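Local coordinates for protein apical membrane antigen AMA1 (Toxoplasma gondii ME49, PDB 4YIV) that takes part in host cell invasion by the parasite as a component of the moving junction formed between parasite and host cell membranes, at residues E82-E87 with I170-M175; C184-E189 with W195-P200. One frame throughout, in Å; residues are numbered along the deposited sequence.

Interaction 1 of 2, residues E82-E87 with I170-M175; sequences EDVPTE and ILYVSM
Val84 meets Tyr172 and Val173 through a single methyl group, CG1, and the contact is wholly apolar. Val84 CG1 lies 3.9 Å from Val173 CG2 and 4.0 Å from Tyr172 CD2, so it sits where the base of the tyrosine ring and the neighbouring valine branch come together. It approaches the ring obliquely, and Tyr172 CB is almost as near. Val84 turns CG1 anti to its own carbonyl carbon (chi1 -63°), which points this methyl at Tyr172 and Val173. A branched aliphatic residue suits the place, because a compact methyl can fill the angle between a ring and a second valine without bringing in a polar group. The Tyr172 ring, swung anti to its backbone N (chi1 -178°), also meets the ring of Phe105, while Val173 rests on Phe101.

No hydrogen bond joins the two segments. The acidic groups of Glu82 and Asp83 form salt bridges with Arg77 and Arg112. Thr86 is the N-cap of helix 87-93: its side chain caps a backbone N of the helix and its own N-H bonds to the Glu89 carboxylate, consistent with a capping box.

This is loop-against-loop packing beside strand 167-170 of an antiparallel five-stranded sheet, within the PAN-like fold of AMA1. The exposed Tyr172, with glycerol nearby, is consistent with a place at the apolar groove by which AMA1 proteins receive their RON2 ligand.

Interaction 2 of 2, residues C184-E189 with W195-P200; sequences CSVKGE and WYCFKP
Trp195 O is met by several groups of 184-189. Ser185 N donates a hydrogen bond of 2.9 Å to Trp195 O, arriving in the carbonyl plane, and Cys184 CA brings a C-H to the same oxygen, Trp195 O, at 3.2 Å. Ser185 OG also lies 3.3 Å from Trp195 O. Ser185 uses its C=O as well as its N-H: Ser185 O accepts from Cys197 N, again at 2.9 Å, here from a position tilted 29° off the carbonyl plane. The result is a single parallel bridge of Ser185 with Tyr196, Ser185 bonding to the residues before and after Tyr196.

The disulfide spans this bridge diagonally, with Cys184 SG and Cys197 SG 2.0 Å apart and a torsion about the S-S bond of 94°, close to the relaxed value. Rotation of Cys184 to chi1 61° turns its sulfur across to Cys197. Val186 CG2 lies 3.9 Å from Cys197 SG, on the Cys197 end of the bond, where the apolar methyl suits the poorly polar sulfur. Within 195-200 itself, Trp195 CE3 lies above one face of the Tyr196 ring, offset toward its rim.

Beyond Val186 the chain reverses in a type I' turn ending at Glu189. Gly188 suits its positive phi, where a side chain would press on the preceding carbonyl. Lys187 reaches out to a salt bridge with Asp72.

A covalent link thus backs just two backbone bonds: the disulfide probably limits how far the two loops can part, consistent with a secreted surface protein.

How the interactions relate
Interactions 1 and 2 follow one another along the chain, their centres 15 Å apart, and they touch through side chains of 170-175 and 195-200. Met175 CE packs on Trp195 CZ2 at 3.5 Å, and Met175 CB lies 3.7 Å from Phe198 CZ. Val173 CG2, the branch that receives Val84, is also 4.2 Å from Trp195 CH2. Apolar side chains thus join the two contacts, with Phe101 a shared neighbour of Val173, Tyr196 and Phe198. A glycerol lies about 5 Å from the Tyr172 side chain. Interaction 1 is probably the nearer to the RON2 groove, with interaction 2 linked to it through Met175 and Trp195.

Interaction 1 of 2, residues E82-E87 with I170-M175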
ATOM      1  N   GLU A  82      -0.180 -19.506  -3.548  1.00 25.28           N
ATOM      2  CA  GLU A  82      -0.642 -20.846  -3.911  1.00 26.39           C
ATOM      3  C   GLU A  82      -2.175 -20.886  -3.917  1.00 27.29           C
ATOM      4  O   GLU A  82      -2.827 -20.145  -3.168  1.00 23.57           O
ATOM      5  CB  GLU A  82      -0.089 -21.904  -2.927  0.50 20.68           C
ATOM      6  CG  GLU A  82       1.420 -22.019  -2.910  0.50 28.14           C
ATOM      7  CD  GLU A  82       1.972 -23.035  -3.892  0.50 34.94           C
ATOM      8  OE1 GLU A  82       3.065 -22.783  -4.444  0.50 33.51           O
ATOM      9  OE2 GLU A  82       1.335 -24.094  -4.099  0.50 39.59           O
ATOM     10  N   ASP A  83      -2.747 -21.751  -4.759  1.00 23.86           N
ATOM     11  CA  ASP A  83      -4.177 -22.030  -4.760  1.00 24.93           C
ATOM     12  C   ASP A  83      -4.761 -22.346  -3.379  1.00 27.97           C
ATOM     13  O   ASP A  83      -4.111 -23.039  -2.570  1.00 27.25           O
ATOM     14  CB  ASP A  83      -4.469 -23.242  -5.664  1.00 30.91           C
ATOM     15  CG  ASP A  83      -4.591 -22.883  -7.142  1.00 40.92           C
ATOM     16  OD1 ASP A  83      -4.511 -21.695  -7.505  1.00 36.47           O
ATOM     17  OD2 ASP A  83      -4.790 -23.810  -7.951  1.00 37.84           O
ATOM     18  N   VAL A  84      -5.983 -21.877  -3.112  1.00 25.42           N
ATOM     19  CA  VAL A  84      -6.769 -22.440  -2.015  1.00 24.26           C
ATOM     20  C   VAL A  84      -6.870 -23.958  -2.223  1.00 28.49           C
ATOM     21  O   VAL A  84      -6.954 -24.441  -3.354  1.00 28.59           O
ATOM     22  CB  VAL A  84      -8.189 -21.833  -1.901  1.00 27.18           C
ATOM     23  CG1 VAL A  84      -8.058 -20.321  -1.585  1.00 27.88           C
ATOM     24  CG2 VAL A  84      -8.990 -22.043  -3.167  1.00 37.04           C
ATOM     25  N   PRO A  85      -6.854 -24.710  -1.127  1.00 28.34           N
ATOM     26  CA  PRO A  85      -6.809 -26.172  -1.228  1.00 29.23           C
ATOM     27  C   PRO A  85      -8.129 -26.754  -1.620  1.00 30.47           C
ATOM     28  O   PRO A  85      -9.188 -26.200  -1.304  1.00 29.98           O
ATOM     29  CB  PRO A  85      -6.434 -26.609   0.198  1.00 29.34           C
ATOM     30  CG  PRO A  85      -7.032 -25.570   1.069  1.00 26.78           C
ATOM     31  CD  PRO A  85      -6.817 -24.260   0.277  1.00 29.22           C
ATOM     32  N   THR A  86      -8.076 -27.887  -2.301  1.00 31.69           N
ATOM     33  CA  THR A  86      -9.290 -28.651  -2.592  1.00 33.41           C
ATOM     34  C   THR A  86      -9.627 -29.475  -1.362  1.00 37.54           C
ATOM     35  O   THR A  86      -8.773 -29.647  -0.502  1.00 32.09           O
ATOM     36  CB  THR A  86      -9.080 -29.600  -3.765  1.00 38.90           C
ATOM     37  OG1 THR A  86      -8.112 -30.589  -3.374  1.00 32.45           O
ATOM     38  CG2 THR A  86      -8.579 -28.831  -5.004  1.00 35.27           C
ATOM     39  N   GLU A  87     -10.834 -30.027  -1.298  1.00 42.64           N
ATOM     40  CA  GLU A  87     -11.188 -30.910  -0.188  1.00 45.69           C
ATOM     41  C   GLU A  87     -10.199 -32.074  -0.074  1.00 42.28           C
ATOM     42  O   GLU A  87      -9.752 -32.424   1.024  1.00 40.82           O
ATOM     43  CB  GLU A  87     -12.610 -31.438  -0.343  1.00 50.56           C
ATOM     44  CG  GLU A  87     -13.032 -32.340   0.800  1.00 68.07           C
ATOM     45  CD  GLU A  87     -12.715 -31.723   2.165  1.00 79.71           C
ATOM     46  OE1 GLU A  87     -11.869 -32.296   2.914  1.00 66.68           O
ATOM     47  OE2 GLU A  87     -13.305 -30.652   2.470  1.00 80.81           O
ATOM     48  N   ILE A 170      -6.037 -13.195  -8.278  1.00 20.80           N
ATOM     49  CA  ILE A 170      -7.277 -12.891  -7.588  1.00 23.51           C
ATOM     50  C   ILE A 170      -7.280 -13.739  -6.337  1.00 22.90           C
ATOM     51  O   ILE A 170      -7.151 -14.950  -6.435  1.00 24.94           O
ATOM     52  CB  ILE A 170      -8.524 -13.226  -8.435  1.00 26.53           C
ATOM     53  CG1 ILE A 170      -8.529 -12.456  -9.753  1.00 27.56           C
ATOM     54  CG2 ILE A 170      -9.799 -12.924  -7.628  1.00 27.04           C
ATOM     55  CD1 ILE A 170      -8.401 -10.997  -9.609  1.00 25.27           C
ATOM     56  N   LEU A 171      -7.407 -13.110  -5.173  1.00 21.16           N
ATOM     57  CA  LEU A 171      -7.356 -13.845  -3.914  1.00 20.60           C
ATOM     58  C   LEU A 171      -8.745 -14.179  -3.389  1.00 23.67           C
ATOM     59  O   LEU A 171      -9.472 -13.315  -2.919  1.00 23.97           O
ATOM     60  CB  LEU A 171      -6.607 -13.038  -2.852  1.00 21.41           C
ATOM     61  CG  LEU A 171      -5.180 -12.615  -3.191  1.00 20.89           C
ATOM     62  CD1 LEU A 171      -4.542 -12.008  -1.967  1.00 26.35           C
ATOM     63  CD2 LEU A 171      -4.325 -13.783  -3.739  1.00 25.01           C
ATOM     64  N   TYR A 172      -9.097 -15.445  -3.471  1.00 24.38           N
ATOM     65  CA  TYR A 172     -10.326 -15.948  -2.886  1.00 22.96           C
ATOM     66  C   TYR A 172     -10.375 -15.730  -1.365  1.00 25.17           C
ATOM     67  O   TYR A 172     -11.440 -15.495  -0.810  1.00 26.26           O
ATOM     68  CB  TYR A 172     -10.463 -17.413  -3.215  1.00 26.31           C
ATOM     69  CG  TYR A 172     -11.739 -18.041  -2.690  1.00 29.28           C
ATOM     70  CD1 TYR A 172     -12.950 -17.846  -3.343  1.00 34.24           C
ATOM     71  CD2 TYR A 172     -11.731 -18.802  -1.535  1.00 32.83           C
ATOM     72  CE1 TYR A 172     -14.103 -18.408  -2.879  1.00 37.87           C
ATOM     73  CE2 TYR A 172     -12.892 -19.377  -1.052  1.00 36.10           C
ATOM     74  CZ  TYR A 172     -14.078 -19.173  -1.736  1.00 41.83           C
ATOM     75  OH  TYR A 172     -15.248 -19.724  -1.276  1.00 48.13           O
ATOM     76  N   VAL A 173      -9.221 -15.804  -0.702  1.00 23.02           N
ATOM     77  CA  VAL A 173      -9.128 -15.471   0.721  1.00 23.68           C
ATOM     78  C   VAL A 173      -8.801 -13.990   0.839  1.00 23.04           C
ATOM     79  O   VAL A 173      -7.727 -13.569   0.453  1.00 21.85           O
ATOM     80  CB  VAL A 173      -8.064 -16.316   1.440  1.00 24.35           C
ATOM     81  CG1 VAL A 173      -7.952 -15.937   2.907  1.00 24.18           C
ATOM     82  CG2 VAL A 173      -8.396 -17.775   1.345  1.00 26.24           C
ATOM     83  N   SER A 174      -9.747 -13.202   1.347  1.00 20.51           N
ATOM     84  CA  SER A 174      -9.568 -11.769   1.454  1.00 20.19           C
ATOM     85  C   SER A 174      -9.135 -11.416   2.859  1.00 20.71           C
ATOM     86  O   SER A 174      -8.881 -10.266   3.165  1.00 19.99           O
ATOM     87  CB  SER A 174     -10.860 -11.051   1.102  1.00 23.39           C
ATOM     88  OG  SER A 174     -11.871 -11.607   1.920  1.00 25.90           O
ATOM     89  N   MET A 175      -9.058 -12.413   3.737  1.00 18.47           N
ATOM     90  CA  MET A 175      -8.509 -12.163   5.080  1.00 19.80           C
ATOM     91  C   MET A 175      -7.054 -11.774   4.964  1.00 20.78           C
ATOM     92  O   MET A 175      -6.362 -12.197   4.027  1.00 18.35           O
ATOM     93  CB  MET A 175      -8.631 -13.399   5.981  1.00 20.82           C
ATOM     94  CG  MET A 175     -10.067 -13.833   6.186  1.00 22.69           C
ATOM     95  SD  MET A 175     -10.200 -15.139   7.431  1.00 26.12           S
ATOM     96  CE  MET A 175      -9.551 -16.559   6.546  1.00 22.87           C
TER

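Interaction 2 of 2, residues C184-E189 with W195-P200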
ATOM      1  N   CYS A 184      -6.195 -19.735  15.536  1.00 22.81           N
ATOM      2  CA  CYS A 184      -5.367 -20.254  14.490  1.00 22.45           C
ATOM      3  C   CYS A 184      -4.078 -20.820  15.033  1.00 26.79           C
ATOM      4  O   CYS A 184      -3.698 -20.535  16.168  1.00 26.34           O
ATOM      5  CB  CYS A 184      -5.071 -19.149  13.456  1.00 26.88           C
ATOM      6  SG  CYS A 184      -4.183 -17.721  14.116  1.00 26.77           S
ATOM      7  N   SER A 185      -3.411 -21.617  14.202  1.00 25.41           N
ATOM      8  CA  SER A 185      -2.198 -22.323  14.601  1.00 26.77           C
ATOM      9  C   SER A 185      -0.924 -21.772  14.005  1.00 28.43           C
ATOM     10  O   SER A 185      -0.891 -21.265  12.872  1.00 24.40           O
ATOM     11  CB  SER A 185      -2.289 -23.809  14.229  1.00 29.30           C
ATOM     12  OG  SER A 185      -2.490 -24.003  12.840  1.00 29.78           O
ATOM     13  N   VAL A 186       0.142 -21.883  14.788  1.00 25.81           N
ATOM     14  CA  VAL A 186       1.487 -21.558  14.316  1.00 24.26           C
ATOM     15  C   VAL A 186       2.333 -22.789  14.216  1.00 30.43           C
ATOM     16  O   VAL A 186       2.530 -23.468  15.228  1.00 27.82           O
ATOM     17  CB  VAL A 186       2.181 -20.561  15.259  1.00 28.85           C
ATOM     18  CG1 VAL A 186       3.643 -20.343  14.829  1.00 31.31           C
ATOM     19  CG2 VAL A 186       1.425 -19.278  15.262  1.00 30.73           C
ATOM     20  N   LYS A 187       2.835 -23.045  13.006  1.00 30.69           N
ATOM     21  CA  LYS A 187       3.538 -24.287  12.620  1.00 33.34           C
ATOM     22  C   LYS A 187       2.855 -25.547  13.152  1.00 35.72           C
ATOM     23  O   LYS A 187       3.498 -26.453  13.681  1.00 38.18           O
ATOM     24  CB  LYS A 187       4.999 -24.229  13.073  1.00 35.58           C
ATOM     25  CG  LYS A 187       5.642 -22.927  12.698  1.00 41.25           C
ATOM     26  CD  LYS A 187       6.999 -23.090  12.048  1.00 58.34           C
ATOM     27  CE  LYS A 187       7.433 -21.775  11.353  1.00 61.45           C
ATOM     28  NZ  LYS A 187       6.647 -21.493  10.067  1.00 60.05           N
ATOM     29  N   GLY A 188       1.535 -25.581  13.025  1.00 32.45           N
ATOM     30  CA  GLY A 188       0.757 -26.766  13.335  1.00 33.01           C
ATOM     31  C   GLY A 188       0.232 -26.883  14.758  1.00 34.55           C
ATOM     32  O   GLY A 188      -0.477 -27.831  15.054  1.00 33.91           O
ATOM     33  N   GLU A 189       0.582 -25.933  15.626  1.00 33.95           N
ATOM     34  CA  GLU A 189       0.118 -25.925  17.013  1.00 36.48           C
ATOM     35  C   GLU A 189      -0.786 -24.721  17.329  1.00 33.04           C
ATOM     36  O   GLU A 189      -0.364 -23.578  17.122  1.00 30.90           O
ATOM     37  CB  GLU A 189       1.324 -25.894  17.944  1.00 42.06           C
ATOM     38  CG  GLU A 189       2.384 -26.944  17.628  1.00 54.70           C
ATOM     39  CD  GLU A 189       2.583 -27.910  18.781  1.00 72.20           C
ATOM     40  OE1 GLU A 189       1.571 -28.334  19.390  1.00 67.56           O
ATOM     41  OE2 GLU A 189       3.752 -28.231  19.088  1.00 80.34           O
ATOM     42  N   TRP A 195      -7.428 -23.212  10.613  1.00 25.94           N
ATOM     43  CA  TRP A 195      -6.602 -22.151  10.056  1.00 24.86           C
ATOM     44  C   TRP A 195      -5.234 -22.047  10.720  1.00 26.49           C
ATOM     45  O   TRP A 195      -5.090 -22.113  11.945  1.00 27.04           O
ATOM     46  CB  TRP A 195      -7.315 -20.806  10.169  1.00 26.18           C
ATOM     47  CG  TRP A 195      -8.373 -20.639   9.121  1.00 26.62           C
ATOM     48  CD1 TRP A 195      -9.723 -20.818   9.258  1.00 30.02           C
ATOM     49  CD2 TRP A 195      -8.144 -20.276   7.764  1.00 26.71           C
ATOM     50  NE1 TRP A 195     -10.351 -20.590   8.053  1.00 29.97           N
ATOM     51  CE2 TRP A 195      -9.398 -20.262   7.119  1.00 27.71           C
ATOM     52  CE3 TRP A 195      -6.993 -19.970   7.025  1.00 27.23           C
ATOM     53  CZ2 TRP A 195      -9.533 -19.950   5.772  1.00 27.54           C
ATOM     54  CZ3 TRP A 195      -7.133 -19.667   5.672  1.00 27.28           C
ATOM     55  CH2 TRP A 195      -8.393 -19.652   5.070  1.00 25.65           C
ATOM     56  N   TYR A 196      -4.252 -21.842   9.861  1.00 24.05           N
ATOM     57  CA  TYR A 196      -2.943 -21.324  10.224  1.00 25.90           C
ATOM     58  C   TYR A 196      -3.055 -19.813  10.430  1.00 24.19           C
ATOM     59  O   TYR A 196      -3.949 -19.150   9.893  1.00 23.98           O
ATOM     60  CB  TYR A 196      -1.909 -21.653   9.140  1.00 23.79           C
ATOM     61  CG  TYR A 196      -2.405 -21.267   7.747  1.00 22.32           C
ATOM     62  CD1 TYR A 196      -2.325 -19.948   7.293  1.00 23.02           C
ATOM     63  CD2 TYR A 196      -3.016 -22.208   6.928  1.00 25.35           C
ATOM     64  CE1 TYR A 196      -2.816 -19.594   6.035  1.00 22.94           C
ATOM     65  CE2 TYR A 196      -3.508 -21.875   5.655  1.00 26.11           C
ATOM     66  CZ  TYR A 196      -3.415 -20.560   5.214  1.00 24.11           C
ATOM     67  OH  TYR A 196      -3.931 -20.251   3.957  1.00 25.24           O
ATOM     68  N   CYS A 197      -2.132 -19.285  11.217  1.00 22.24           N
ATOM     69  CA  CYS A 197      -2.049 -17.870  11.471  1.00 22.65           C
ATOM     70  C   CYS A 197      -1.342 -17.219  10.282  1.00 21.67           C
ATOM     71  O   CYS A 197      -0.587 -17.870   9.555  1.00 22.42           O
ATOM     72  CB  CYS A 197      -1.288 -17.593  12.770  1.00 25.37           C
ATOM     73  SG  CYS A 197      -2.193 -18.152  14.293  1.00 27.94           S
ATOM     74  N   PHE A 198      -1.593 -15.935  10.106  1.00 20.57           N
ATOM     75  CA  PHE A 198      -0.967 -15.192   9.013  1.00 19.81           C
ATOM     76  C   PHE A 198      -1.089 -13.721   9.320  1.00 21.58           C
ATOM     77  O   PHE A 198      -1.932 -13.320  10.100  1.00 20.62           O
ATOM     78  CB  PHE A 198      -1.611 -15.533   7.662  1.00 21.73           C
ATOM     79  CG  PHE A 198      -3.119 -15.446   7.654  1.00 20.56           C
ATOM     80  CD1 PHE A 198      -3.763 -14.265   7.329  1.00 19.83           C
ATOM     81  CD2 PHE A 198      -3.897 -16.580   7.922  1.00 20.86           C
ATOM     82  CE1 PHE A 198      -5.156 -14.190   7.327  1.00 21.17           C
ATOM     83  CE2 PHE A 198      -5.290 -16.520   7.894  1.00 23.73           C
ATOM     84  CZ  PHE A 198      -5.923 -15.319   7.599  1.00 23.26           C
ATOM     85  N   LYS A 199      -0.233 -12.916   8.708  1.00 20.44           N
ATOM     86  CA  LYS A 199      -0.274 -11.475   8.914  1.00 19.72           C
ATOM     87  C   LYS A 199       0.384 -10.781   7.712  1.00 20.20           C
ATOM     88  O   LYS A 199       1.211 -11.397   7.002  1.00 16.60           O
ATOM     89  CB  LYS A 199       0.455 -11.076  10.197  1.00 22.85           C
ATOM     90  CG  LYS A 199       1.951 -11.306  10.142  1.00 27.52           C
ATOM     91  CD  LYS A 199       2.639 -10.914  11.455  1.00 34.54           C
ATOM     92  CE  LYS A 199       4.118 -11.331  11.423  1.00 43.84           C
ATOM     93  NZ  LYS A 199       4.742 -11.252  12.785  1.00 48.64           N
ATOM     94  N   PRO A 200       0.039  -9.506   7.504  1.00 19.45           N
ATOM     95  CA  PRO A 200       0.652  -8.734   6.417  1.00 16.66           C
ATOM     96  C   PRO A 200       2.088  -8.407   6.730  1.00 22.87           C
ATOM     97  O   PRO A 200       2.422  -8.205   7.898  1.00 19.99           O
ATOM     98  CB  PRO A 200      -0.194  -7.455   6.360  1.00 17.05           C
ATOM     99  CG  PRO A 200      -1.464  -7.770   7.183  1.00 19.11           C
ATOM    100  CD  PRO A 200      -0.972  -8.714   8.231  1.00 19.85           C
TER